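Side-chain contacts in secreted protein (Streptomyces lividans TK24, PDB 5LXZ), which binds copper in a galactose oxidase-like site and probably works as a copper-radical oxidase of the AA5 family: residues S45-D50 and G476-Y481; I209-A214 and A316-D321; I237-M242 and E277-K282; K308-G313 and A386-D391; L540-A545 and D551-S556. The protein carries 1 engineered substitution. One frame throughout, in Å; residues are numbered along the deposited sequence.

Contact 1. Residues S45-D50 and G476-Y481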
# COMPACT_ATOMS: atom_id res chain seq x y z
N SER A 45 -6.37 -13.46 -7.57
CA SER A 45 -7.21 -13.53 -8.75
C SER A 45 -6.94 -12.38 -9.72
O SER A 45 -7.48 -12.36 -10.83
CB SER A 45 -8.68 -13.56 -8.37
OG SER A 45 -9.01 -12.40 -7.63
N GLY A 46 -6.11 -11.42 -9.33
CA GLY A 46 -5.57 -10.45 -10.28
C GLY A 46 -6.55 -9.36 -10.66
O GLY A 46 -6.41 -8.74 -11.73
N ASN A 47 -7.54 -9.08 -9.81
CA ASN A 47 -8.63 -8.18 -10.13
C ASN A 47 -9.28 -8.56 -11.47
O ASN A 47 -9.50 -7.72 -12.34
CB ASN A 47 -8.19 -6.72 -10.15
CG ASN A 47 -9.36 -5.76 -10.08
OD1 ASN A 47 -10.44 -6.09 -9.58
ND2 ASN A 47 -9.18 -4.56 -10.56
N ASN A 48 -9.51 -9.86 -11.63
CA ASN A 48 -10.10 -10.42 -12.83
C ASN A 48 -11.30 -11.25 -12.37
O ASN A 48 -11.14 -12.20 -11.62
CB ASN A 48 -9.07 -11.23 -13.54
CG ASN A 48 -9.61 -11.91 -14.77
OD1 ASN A 48 -10.35 -12.88 -14.66
ND2 ASN A 48 -9.18 -11.46 -15.92
N GLN A 49 -12.47 -10.88 -12.83
CA GLN A 49 -13.75 -11.47 -12.41
C GLN A 49 -13.79 -12.93 -12.72
O GLN A 49 -14.28 -13.70 -11.92
CB GLN A 49 -14.91 -10.81 -13.17
CG GLN A 49 -15.04 -9.34 -12.94
CD GLN A 49 -15.25 -9.02 -11.48
OE1 GLN A 49 -15.67 -9.87 -10.69
NE2 GLN A 49 -14.95 -7.78 -11.09
N ASP A 50 -13.25 -13.30 -13.88
CA ASP A 50 -13.22 -14.72 -14.26
C ASP A 50 -12.41 -15.52 -13.29
O ASP A 50 -12.82 -16.59 -12.83
CB ASP A 50 -12.71 -14.91 -15.69
CG ASP A 50 -13.66 -14.36 -16.73
OD1 ASP A 50 -14.89 -14.26 -16.47
OD2 ASP A 50 -13.16 -14.00 -17.82
N GLY A 476 2.79 -4.02 -12.63
CA GLY A 476 1.40 -3.72 -12.50
C GLY A 476 0.88 -2.67 -13.42
O GLY A 476 1.54 -2.32 -14.40
N SER A 477 -0.35 -2.23 -13.11
CA SER A 477 -1.13 -1.12 -13.67
C SER A 477 -2.44 -1.58 -14.22
O SER A 477 -2.49 -2.40 -15.15
CB SER A 477 -0.41 -0.31 -14.75
OG SER A 477 -1.14 0.90 -14.88
N ASP A 478 -3.51 -1.02 -13.67
CA ASP A 478 -4.85 -1.51 -13.90
C ASP A 478 -5.76 -0.40 -14.31
O ASP A 478 -6.64 0.04 -13.58
CB ASP A 478 -5.29 -2.17 -12.58
CG ASP A 478 -6.44 -3.14 -12.70
OD1 ASP A 478 -7.03 -3.31 -13.80
OD2 ASP A 478 -6.73 -3.81 -11.68
N SER A 479 -5.57 0.07 -15.54
CA SER A 479 -6.40 1.13 -16.06
C SER A 479 -7.86 0.73 -16.16
O SER A 479 -8.16 -0.43 -16.51
CB SER A 479 -5.96 1.51 -17.46
OG SER A 479 -4.66 2.05 -17.50
N LEU A 480 -8.74 1.68 -15.89
CA LEU A 480 -10.18 1.39 -15.97
C LEU A 480 -10.63 1.24 -17.41
O LEU A 480 -11.47 0.39 -17.69
CB LEU A 480 -10.99 2.46 -15.26
CG LEU A 480 -12.52 2.27 -15.21
CD1 LEU A 480 -12.90 0.95 -14.59
CD2 LEU A 480 -13.10 3.44 -14.48
N TYR A 481 -10.02 2.02 -18.28
CA TYR A 481 -10.39 2.02 -19.69
C TYR A 481 -9.17 1.77 -20.55
O TYR A 481 -8.04 2.08 -20.17
CB TYR A 481 -10.99 3.35 -20.05
CG TYR A 481 -12.16 3.75 -19.23
CD1 TYR A 481 -13.40 3.13 -19.39
CD2 TYR A 481 -12.04 4.73 -18.25
CE1 TYR A 481 -14.50 3.50 -18.63
CE2 TYR A 481 -13.13 5.12 -17.47
CZ TYR A 481 -14.36 4.49 -17.67
OH TYR A 481 -15.47 4.85 -16.93
O HOH W 1 -8.32 -5.73 -13.99
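Asn47 reaches across to Asp478 with its side-chain amide, and a single direct hydrogen bond joins the two loops. From CB outward, the first atom, Asn47 CB, lies 3.6 Å from Asp478 OD2. CG is anti to the backbone N (chi1 -163°), which turns the amide toward Asp478, and it too stays at 3.6 Å from Asp478 OD2. At the tip, ND2 donates to Asp478 OD2 over 2.8 Å, and the bond is almost perfectly straight (178° at the hydrogen). The acceptor lies in the amide plane of Asn47, whereas the donor comes to OD2 on the syn side, somewhat out of the carboxylate plane. The two flat groups are steeply turned against each other, their planes 75° apart.

The other carboxylate oxygen is tied in through water 1. This water donates to Asp478 OD1 at 2.7 Å and to the backbone oxygen, Asn47 O, at 2.8 Å, so that both oxygens of Asp478 are linked to the same residue, one directly and one by a bridge. Such a pair of links should fix the rotation of the carboxylate.

OD2 has a second duty, since it also accepts from ND1 of His461, a copper ligand. Asn47 thus holds the aspartate that in turn holds the histidine, and its own side chain rests against the His461 side chain, about 6 Å from a bound copper ion. The negative charge of Asp478 probably polarises the imidazole. This chain of amide, carboxylate and imidazole is a second-shell support of a metal ligand, here in the copper site of a galactose oxidase-like fold.

Contact 2. Residues I209-A214 and A316-D321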
# COMPACT_ATOMS: atom_id res chain seq x y z
N ILE A 209 -25.79 2.61 5.43
CA ILE A 209 -24.34 2.95 5.33
C ILE A 209 -23.85 2.49 3.99
O ILE A 209 -24.05 1.34 3.62
CB ILE A 209 -23.49 2.30 6.43
CG1 ILE A 209 -24.02 2.69 7.81
CG2 ILE A 209 -22.01 2.68 6.26
CD1 ILE A 209 -23.63 4.05 8.30
N ALA A 210 -23.15 3.35 3.25
CA ALA A 210 -22.57 2.94 2.00
C ALA A 210 -21.19 3.53 1.91
O ALA A 210 -20.99 4.64 2.40
CB ALA A 210 -23.40 3.44 0.85
N GLN A 211 -20.31 2.81 1.26
CA GLN A 211 -19.05 3.36 0.78
C GLN A 211 -19.29 4.20 -0.45
O GLN A 211 -20.45 4.58 -0.74
CB GLN A 211 -18.06 2.23 0.52
CG GLN A 211 -17.78 1.38 1.71
CD GLN A 211 -17.23 2.16 2.86
OE1 GLN A 211 -16.38 3.06 2.68
NE2 GLN A 211 -17.76 1.90 4.04
N LYS A 212 -18.27 4.56 -1.18
CA LYS A 212 -18.44 5.36 -2.39
C LYS A 212 -19.52 4.81 -3.31
O LYS A 212 -19.60 3.60 -3.56
CB LYS A 212 -17.15 5.54 -3.14
CG LYS A 212 -16.57 4.30 -3.73
CD LYS A 212 -15.52 4.61 -4.79
CE LYS A 212 -15.22 3.31 -5.54
NZ LYS A 212 -14.30 3.49 -6.70
N LEU A 213 -20.32 5.72 -3.80
CA LEU A 213 -21.39 5.44 -4.77
C LEU A 213 -21.04 6.24 -6.02
O LEU A 213 -21.26 7.46 -6.10
CB LEU A 213 -22.76 5.82 -4.20
CG LEU A 213 -23.19 5.06 -2.94
CD1 LEU A 213 -24.46 5.65 -2.32
CD2 LEU A 213 -23.34 3.55 -3.19
N ALA A 214 -20.41 5.55 -6.97
CA ALA A 214 -19.80 6.22 -8.07
C ALA A 214 -19.91 5.33 -9.32
O ALA A 214 -20.86 4.58 -9.43
CB ALA A 214 -18.38 6.66 -7.69
N ALA A 316 -5.69 4.18 0.78
CA ALA A 316 -6.34 3.69 -0.44
C ALA A 316 -7.83 3.95 -0.46
O ALA A 316 -8.52 3.53 -1.40
CB ALA A 316 -6.04 2.22 -0.66
N GLY A 317 -8.33 4.67 0.54
CA GLY A 317 -9.71 5.10 0.60
C GLY A 317 -10.63 4.21 1.41
O GLY A 317 -10.18 3.36 2.19
N TYR A 318 -11.93 4.45 1.26
CA TYR A 318 -13.00 3.85 2.06
C TYR A 318 -13.12 4.47 3.44
O TYR A 318 -12.18 5.10 3.94
CB TYR A 318 -12.95 2.32 2.13
CG TYR A 318 -13.08 1.66 0.79
CD1 TYR A 318 -14.34 1.50 0.22
CD2 TYR A 318 -11.97 1.22 0.08
CE1 TYR A 318 -14.49 0.91 -1.02
CE2 TYR A 318 -12.12 0.61 -1.16
CZ TYR A 318 -13.39 0.50 -1.71
OH TYR A 318 -13.56 -0.10 -2.96
N GLY A 319 -14.26 4.27 4.05
CA GLY A 319 -14.59 4.93 5.28
C GLY A 319 -14.95 6.38 5.11
O GLY A 319 -14.89 6.94 4.00
N PRO A 320 -15.26 7.02 6.20
CA PRO A 320 -15.73 8.42 6.13
C PRO A 320 -14.61 9.40 5.84
O PRO A 320 -13.42 9.07 6.02
CB PRO A 320 -16.29 8.65 7.51
CG PRO A 320 -15.58 7.71 8.36
CD PRO A 320 -15.27 6.49 7.57
N ASP A 321 -14.99 10.61 5.47
CA ASP A 321 -14.00 11.64 5.16
C ASP A 321 -13.51 12.40 6.37
O ASP A 321 -12.67 13.29 6.21
CB ASP A 321 -14.52 12.60 4.10
CG ASP A 321 -15.70 13.38 4.54
OD1 ASP A 321 -16.12 13.36 5.73
OD2 ASP A 321 -16.31 13.98 3.61
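Gln211, in the loop that leaves strand 206-210 of the GlxA beta-barrel domain, docks on Tyr318 and Gly319 in a long loop of a kelch propeller blade, so the contact is a domain-to-propeller junction made by one side chain. Its amide oxygen does the polar work. Gly319 N donates to Gln211 OE1 over 2.8 Å, with 159° at the hydrogen; the donor is tilted modestly from the carbonyl plane and meets the oxygen well off the C=O line. The same oxygen, Gln211 OE1, also lies 3.5 Å from Tyr318 CA.

The aliphatic part of the glutamine fills in beside the aromatic ring. Gln211 CB sits at the ring edge, in plane, 3.8 Å from Tyr318 CD1. Gln211 CG is also 3.8 Å from Tyr318 CD1. A bend at chi2 (-59°) folds the chain so that its carbons run past the ring edge while the oxygen turns to the peptide. Amide and ring planes stand 52° apart, and the two side chains meet at about a right angle. The other end of the amide is used too, NE2 donating to Glu190 OE1, which should hold the group in one of its two flip states. The Tyr318 side chain is about 8 Å from a bound copper ion.

Around the junction, strand 206-210 is flanked by strands 111-118 and 191-195, against which Leu213 packs through Met114 and Tyr193, while the kelch loop runs between strands 309-311 and 328-330.

Contact 3. Residues I237-M242 and E277-K282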
# COMPACT_ATOMS: atom_id res chain seq x y z
N ILE A 237 2.64 -20.67 4.21
CA ILE A 237 2.36 -21.52 5.38
C ILE A 237 1.19 -20.92 6.15
O ILE A 237 1.25 -19.77 6.61
CB ILE A 237 3.58 -21.63 6.28
CG1 ILE A 237 4.80 -22.13 5.50
CG2 ILE A 237 3.23 -22.54 7.48
CD1 ILE A 237 6.05 -22.26 6.31
N LYS A 238 0.10 -21.67 6.31
CA LYS A 238 -1.06 -21.17 6.98
C LYS A 238 -0.75 -20.92 8.46
O LYS A 238 -0.10 -21.76 9.11
CB LYS A 238 -2.20 -22.19 6.89
CG LYS A 238 -3.52 -21.70 7.47
CD LYS A 238 -4.67 -22.60 7.01
CE LYS A 238 -6.03 -21.97 7.23
NZ LYS A 238 -6.36 -21.82 8.67
N VAL A 239 -1.14 -19.76 8.97
CA VAL A 239 -1.10 -19.44 10.38
C VAL A 239 -2.49 -19.11 10.85
O VAL A 239 -3.44 -19.18 10.09
CB VAL A 239 -0.06 -18.31 10.66
CG1 VAL A 239 1.34 -18.78 10.27
CG2 VAL A 239 -0.44 -16.95 10.04
N ASP A 240 -2.64 -18.68 12.10
CA ASP A 240 -4.01 -18.38 12.56
C ASP A 240 -4.62 -17.28 11.71
O ASP A 240 -3.92 -16.29 11.39
CB ASP A 240 -4.04 -17.89 14.00
CG ASP A 240 -3.86 -18.99 15.01
OD1 ASP A 240 -3.49 -20.14 14.65
OD2 ASP A 240 -4.01 -18.62 16.20
N PRO A 241 -5.91 -17.41 11.37
CA PRO A 241 -6.59 -16.29 10.72
C PRO A 241 -6.76 -15.11 11.69
O PRO A 241 -6.79 -15.28 12.90
CB PRO A 241 -7.94 -16.88 10.38
CG PRO A 241 -8.22 -17.90 11.46
CD PRO A 241 -6.87 -18.52 11.65
N MET A 242 -6.87 -13.92 11.12
CA MET A 242 -7.24 -12.76 11.90
C MET A 242 -8.66 -12.92 12.48
O MET A 242 -9.47 -13.70 11.97
CB MET A 242 -7.23 -11.49 11.03
CG MET A 242 -5.86 -11.16 10.56
SD MET A 242 -5.81 -9.66 9.55
CE MET A 242 -6.83 -10.15 8.18
N GLU A 277 -5.72 -5.46 15.40
CA GLU A 277 -5.22 -6.66 16.01
C GLU A 277 -3.75 -6.80 15.81
O GLU A 277 -3.16 -6.17 14.95
CB GLU A 277 -5.95 -7.91 15.57
CG GLU A 277 -6.08 -8.20 14.13
CD GLU A 277 -7.25 -9.22 13.94
OE1 GLU A 277 -7.21 -10.35 14.54
OE2 GLU A 277 -8.26 -8.91 13.24
N VAL A 278 -3.14 -7.61 16.66
CA VAL A 278 -1.71 -7.77 16.67
C VAL A 278 -1.38 -9.23 16.51
O VAL A 278 -1.89 -10.05 17.27
CB VAL A 278 -1.09 -7.19 17.95
CG1 VAL A 278 0.38 -7.48 18.00
CG2 VAL A 278 -1.37 -5.70 18.06
N TYR A 279 -0.47 -9.53 15.59
CA TYR A 279 0.07 -10.86 15.38
C TYR A 279 1.35 -10.98 16.16
O TYR A 279 2.26 -10.17 15.99
CB TYR A 279 0.41 -11.06 13.91
CG TYR A 279 0.92 -12.43 13.53
CD1 TYR A 279 0.05 -13.50 13.47
CD2 TYR A 279 2.25 -12.64 13.22
CE1 TYR A 279 0.49 -14.72 13.05
CE2 TYR A 279 2.70 -13.88 12.79
CZ TYR A 279 1.81 -14.90 12.70
OH TYR A 279 2.28 -16.10 12.25
N ASP A 280 1.45 -12.00 17.01
CA ASP A 280 2.69 -12.28 17.69
C ASP A 280 3.39 -13.39 16.94
O ASP A 280 2.93 -14.53 16.92
CB ASP A 280 2.34 -12.76 19.11
CG ASP A 280 3.56 -13.00 19.94
OD1 ASP A 280 4.67 -13.01 19.40
OD2 ASP A 280 3.35 -13.16 21.18
N PRO A 281 4.52 -13.12 16.27
CA PRO A 281 5.21 -14.17 15.52
C PRO A 281 5.66 -15.37 16.37
O PRO A 281 5.83 -16.47 15.84
CB PRO A 281 6.43 -13.45 14.93
CG PRO A 281 6.02 -12.03 14.95
CD PRO A 281 5.19 -11.80 16.14
N LYS A 282 5.82 -15.13 17.66
CA LYS A 282 6.24 -16.23 18.56
C LYS A 282 5.12 -17.20 18.86
O LYS A 282 5.38 -18.37 19.16
CB LYS A 282 6.78 -15.67 19.87
CG LYS A 282 8.08 -14.91 19.69
CD LYS A 282 8.58 -14.35 21.00
CE LYS A 282 10.00 -13.81 20.84
NZ LYS A 282 10.55 -13.33 22.16
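Met242 packs against Glu277 and Val239 against Tyr279, where the chain leaving strand 235-238 passes along strand 277-280, the third strand of a four-stranded kelch propeller blade. All four residues are buried. At one end Met242 CB lies 3.5 Å from Glu277 OE2, with the two side chains at about a right angle. The carboxylate can face an aliphatic neighbour because its polar needs are met just beyond: OE1 accepts from His243 N, and OE2 takes Glu244 N and a salt bridge from Arg246. Glu277 CG stands between the backbone N and the carbonyl carbon (chi1 53°), from where the chain extends to the methionine.

The side facing solvent is far looser. Between the two buried pairs the chain passes through Asp240 and Pro241, both exposed, and Asp240 is bound to the blade through its backbone oxygen, which accepts from Trp286 NE1. Farther along, an Asx turn from Asp280 OD1 to Lys282 N, 3.0 Å long, leads out to the exposed Lys282.

At the second buried pair, Val239 CG2 approaches the Tyr279 ring obliquely, 3.9 Å from CE1. The phenol oxygen hydrogen-bonds to Glu228 OE2, and Val239 CG1 touches that same Tyr279 OH at 3.5 Å.

Contact 4. Residues K308-G313 and A386-D391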
# COMPACT_ATOMS: atom_id res chain seq x y z
N LYS A 308 6.15 4.98 18.67
CA LYS A 308 4.85 5.38 18.17
C LYS A 308 4.81 5.14 16.68
O LYS A 308 5.80 4.86 16.05
CB LYS A 308 4.53 6.84 18.55
CG LYS A 308 4.61 7.05 20.07
CD LYS A 308 4.14 8.43 20.48
CE LYS A 308 4.42 8.64 21.98
NZ LYS A 308 4.09 10.00 22.49
N ILE A 309 3.61 5.22 16.14
CA ILE A 309 3.35 5.00 14.74
C ILE A 309 3.02 6.32 14.07
O ILE A 309 2.13 7.05 14.53
CB ILE A 309 2.20 4.01 14.56
CG1 ILE A 309 2.62 2.59 14.89
CG2 ILE A 309 1.62 4.04 13.12
CD1 ILE A 309 3.58 1.90 13.91
N PHE A 310 3.73 6.62 12.98
CA PHE A 310 3.41 7.75 12.18
C PHE A 310 2.46 7.37 11.08
O PHE A 310 2.75 6.46 10.31
CB PHE A 310 4.67 8.37 11.57
CG PHE A 310 4.40 9.61 10.75
CD1 PHE A 310 3.75 10.69 11.33
CD2 PHE A 310 4.72 9.67 9.43
CE1 PHE A 310 3.51 11.83 10.60
CE2 PHE A 310 4.47 10.83 8.69
CZ PHE A 310 3.88 11.89 9.28
N TYR A 311 1.32 8.06 11.05
CA TYR A 311 0.35 7.95 9.94
C TYR A 311 0.57 9.14 9.08
O TYR A 311 0.32 10.27 9.50
CB TYR A 311 -1.05 7.91 10.49
CG TYR A 311 -2.15 8.01 9.46
CD1 TYR A 311 -2.17 7.16 8.33
CD2 TYR A 311 -3.19 8.89 9.60
CE1 TYR A 311 -3.19 7.23 7.40
CE2 TYR A 311 -4.23 8.91 8.71
CZ TYR A 311 -4.23 8.08 7.60
OH TYR A 311 -5.24 8.04 6.69
N SER A 312 0.93 8.90 7.82
CA SER A 312 1.27 10.00 6.93
C SER A 312 0.01 10.65 6.35
O SER A 312 0.14 11.71 5.76
CB SER A 312 2.15 9.53 5.79
OG SER A 312 1.39 8.77 4.85
N GLY A 313 -1.13 10.01 6.47
CA GLY A 313 -2.36 10.42 5.81
C GLY A 313 -2.62 9.71 4.50
O GLY A 313 -3.77 9.67 4.05
N ALA A 386 7.53 15.83 6.45
CA ALA A 386 7.43 16.05 7.88
C ALA A 386 8.67 15.54 8.55
O ALA A 386 9.07 14.41 8.32
CB ALA A 386 6.22 15.38 8.47
N ASP A 387 9.26 16.35 9.41
CA ASP A 387 10.42 15.99 10.22
C ASP A 387 9.98 15.64 11.64
O ASP A 387 9.64 16.55 12.44
CB ASP A 387 11.42 17.15 10.26
CG ASP A 387 12.69 16.81 11.05
OD1 ASP A 387 12.71 15.88 11.83
OD2 ASP A 387 13.67 17.57 10.81
N LEU A 388 9.94 14.37 11.96
CA LEU A 388 9.41 13.97 13.23
C LEU A 388 10.37 14.08 14.40
O LEU A 388 10.00 13.73 15.52
CB LEU A 388 8.85 12.58 13.13
CG LEU A 388 7.78 12.33 12.11
CD1 LEU A 388 7.08 11.04 12.39
CD2 LEU A 388 6.80 13.49 11.97
N LYS A 389 11.59 14.55 14.14
CA LYS A 389 12.49 14.91 15.25
C LYS A 389 12.16 16.27 15.85
O LYS A 389 12.60 16.55 16.96
CB LYS A 389 13.97 14.76 14.82
CG LYS A 389 14.37 13.28 14.95
CD LYS A 389 15.84 12.89 14.84
CE LYS A 389 16.00 11.43 15.23
NZ LYS A 389 17.38 10.95 15.05
N ALA A 390 11.40 17.11 15.15
CA ALA A 390 10.99 18.40 15.68
C ALA A 390 10.07 18.24 16.90
O ALA A 390 9.30 17.25 17.03
CB ALA A 390 10.34 19.24 14.58
N ASP A 391 10.15 19.21 17.82
CA ASP A 391 9.25 19.22 18.99
C ASP A 391 7.81 19.46 18.57
O ASP A 391 6.91 18.81 19.12
CB ASP A 391 9.68 20.26 20.03
CG ASP A 391 11.00 19.90 20.71
OD1 ASP A 391 11.21 18.71 21.03
OD2 ASP A 391 11.84 20.81 20.90
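Leu388 lays a methyl group over one face of the Phe310 ring, and this CH-pi contact carries most of the interface. CD1 of Leu388 is 3.8 Å from the centroid of the Phe310 ring and 28° off its normal, displaced toward the rim on the side of CG and CD1. The nearest approach is 3.5 Å, from Leu388 CD1 to Phe310 CG. The opposite ring face is approached by a backbone group, Ser312 N standing 4.1 Å above the plane of the Phe310 ring, again off centre. Phe310 has CG anti to its N (chi1 -178°), which sends the ring across to the second segment.

Plain apolar contact fills the remainder. Leu388 CD2 sits 3.9 Å from Phe310 CE1, so both methyls touch the ring, while Ala386 CB comes in obliquely to the far end of it, 4.3 Å from Phe310 CZ. These residues belong to successive four-stranded blades of the beta-propeller: Phe310 is in the second strand of the blade 301-339, and Ala386 in the third strand, 383-387, of the blade 353-397. Tyr365 and Phe395 of that second blade also pack on the phenylalanine, the Tyr365 ring at about 45° to it.

Within residues 386-391, polar bonds shape the turn that presents Leu388. Asp387 OD1 accepts from Lys389 N at 2.9 Å on its anti side, making an Asx turn, and a type I beta turn is closed by Ala390 N donating to Asp387 O at 3.3 Å. Outside the two segments, Lys389 NZ reaches Gln361 O.

Contact 5. Residues L540-A545 and D551-S556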
# COMPACT_ATOMS: atom_id res chain seq x y z
N LEU A 540 21.97 0.07 5.18
CA LEU A 540 21.21 -1.13 5.41
C LEU A 540 19.78 -0.85 4.98
O LEU A 540 19.15 0.02 5.55
CB LEU A 540 21.29 -1.45 6.87
CG LEU A 540 21.29 -2.82 7.35
CD1 LEU A 540 22.34 -3.72 6.70
CD2 LEU A 540 21.40 -2.85 8.88
N ILE A 541 19.33 -1.49 3.91
CA ILE A 541 18.04 -1.16 3.30
C ILE A 541 17.11 -2.34 3.44
O ILE A 541 17.40 -3.45 2.97
CB ILE A 541 18.19 -0.76 1.83
CG1 ILE A 541 19.26 0.32 1.73
CG2 ILE A 541 16.83 -0.33 1.31
CD1 ILE A 541 19.36 0.98 0.39
N ARG A 542 15.98 -2.10 4.08
CA ARG A 542 15.01 -3.15 4.28
C ARG A 542 14.31 -3.40 2.94
O ARG A 542 13.92 -2.47 2.29
CB ARG A 542 14.03 -2.76 5.37
CG ARG A 542 13.23 -3.94 5.91
CD ARG A 542 12.43 -3.56 7.15
NE ARG A 542 11.70 -4.70 7.74
CZ ARG A 542 12.19 -5.59 8.61
NH1 ARG A 542 13.44 -5.53 9.09
NH2 ARG A 542 11.39 -6.49 9.09
N PRO A 543 14.14 -4.66 2.51
CA PRO A 543 13.49 -4.95 1.25
C PRO A 543 12.07 -4.47 1.23
O PRO A 543 11.40 -4.48 2.26
CB PRO A 543 13.52 -6.48 1.15
CG PRO A 543 14.01 -6.94 2.41
CD PRO A 543 14.68 -5.86 3.15
N SER A 544 11.61 -4.05 0.06
CA SER A 544 10.27 -3.54 -0.09
C SER A 544 9.26 -4.66 -0.09
O SER A 544 9.52 -5.76 -0.61
CB SER A 544 10.13 -2.80 -1.41
OG SER A 544 10.62 -1.49 -1.28
N ALA A 545 8.07 -4.33 0.37
CA ALA A 545 6.85 -5.07 0.09
C ALA A 545 5.85 -4.01 -0.34
O ALA A 545 5.43 -3.18 0.48
CB ALA A 545 6.37 -5.83 1.33
N ASP A 551 4.17 1.08 1.01
CA ASP A 551 5.30 0.23 1.36
C ASP A 551 5.81 0.67 2.71
O ASP A 551 6.54 1.63 2.83
CB ASP A 551 6.35 0.39 0.27
CG ASP A 551 7.57 -0.45 0.46
OD1 ASP A 551 7.76 -1.11 1.51
OD2 ASP A 551 8.36 -0.42 -0.53
N VAL A 552 5.40 -0.03 3.75
CA VAL A 552 5.83 0.34 5.08
C VAL A 552 7.10 -0.37 5.45
O VAL A 552 7.60 -0.15 6.55
CB VAL A 552 4.71 0.13 6.13
CG1 VAL A 552 3.49 0.96 5.74
CG2 VAL A 552 4.39 -1.33 6.33
N ASP A 553 7.60 -1.22 4.58
CA ASP A 553 8.81 -2.00 4.85
C ASP A 553 10.06 -1.22 4.51
O ASP A 553 11.03 -1.23 5.28
CB ASP A 553 8.81 -3.31 4.06
CG ASP A 553 7.93 -4.38 4.69
OD1 ASP A 553 6.71 -4.16 4.85
OD2 ASP A 553 8.47 -5.47 5.01
N GLN A 554 10.12 -0.57 3.35
CA GLN A 554 11.40 -0.02 2.94
C GLN A 554 11.84 1.11 3.88
O GLN A 554 11.06 1.92 4.30
CB GLN A 554 11.48 0.39 1.45
CG GLN A 554 10.66 1.61 1.19
CD GLN A 554 10.76 2.15 -0.23
OE1 GLN A 554 11.77 2.06 -0.91
NE2 GLN A 554 9.70 2.77 -0.65
N ARG A 555 13.14 1.10 4.18
CA ARG A 555 13.79 2.16 4.95
C ARG A 555 15.27 1.91 4.74
O ARG A 555 15.68 0.75 4.54
CB ARG A 555 13.44 2.11 6.45
CG ARG A 555 13.56 0.74 7.11
CD ARG A 555 13.30 0.79 8.61
NE ARG A 555 11.95 1.31 8.90
CZ ARG A 555 11.59 1.89 10.03
NH1 ARG A 555 12.46 2.03 11.01
NH2 ARG A 555 10.34 2.33 10.20
N SER A 556 16.04 2.98 4.76
CA SER A 556 17.48 2.86 4.56
C SER A 556 18.18 3.48 5.75
O SER A 556 17.99 4.64 6.05
CB SER A 556 17.85 3.61 3.32
OG SER A 556 19.27 3.59 3.16
O HOH W 2 9.12 -5.23 8.12
O HOH W 3 10.92 -6.19 4.20
O HOH W 4 5.03 -2.85 3.19
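Asp551 and Ser544 meet through the Asp551 carboxylate, whose OD2 receives Ser544 OG on its syn lone pair at 2.6 Å. OD1 is met from above the plane, 49° out of it, by Gln554 N at 3.0 Å, which makes an Asx motif; weak bonds from Ala545 N and Asp553 N add to it. The Arg542 guanidinium has Asp553 OD2 approaching obliquely, its NE 4.3 Å from that oxygen and so beyond a salt bridge. Water 2 accepts from Arg542 NE at 2.7 Å, and NH2 goes on to Ser581 O. Asp553 itself is gripped by Thr84 OG1 and Gln85 N, while water 3 lies within hydrogen-bonding distance of its OD2 and Pro543 O, though it cannot donate to every acceptor around it.

Arg542 N donates to Arg555 O at 2.9 Å. Beside this bond, Ile541 and Ser556 form an antiparallel non-hydrogen-bonded pair where strands 535-541 and 556-564 pair in the early set domain.

Several donors converging on buried Asp551 would probably favour its carboxylate form, although Ala545 O, a second acceptor 3.3 Å from Asp551 OD1, works against this. Together the bonds tie the two arms of the loop that carries the copper ligand His548, consistent with a firmly held loop.

How the contacts relate
Contacts 1, 3 and 5 touch or flank copper-ligand residues along the chain, and contact 2 comes near a copper ion in space. Contact 1 holds His461 through Asp478, contact 5 brackets the loop carrying His548, and segment 237-242 of contact 3 ends six residues before Tyr248. Contact 2 brings the Tyr318 side chain to about 8 Å from a copper ion and lies 20 Å, centre to centre, from contact 1, inside whose chain loop it is nested. Contacts 2 and 4 alternate along the chain, 308-313 leading almost straight into 316-321. Contacts 4 and 5 have the closest centres, 17 Å apart. Contact 4, 34 Å from contact 1 centre to centre, lies on the opposite side of the chain's centre.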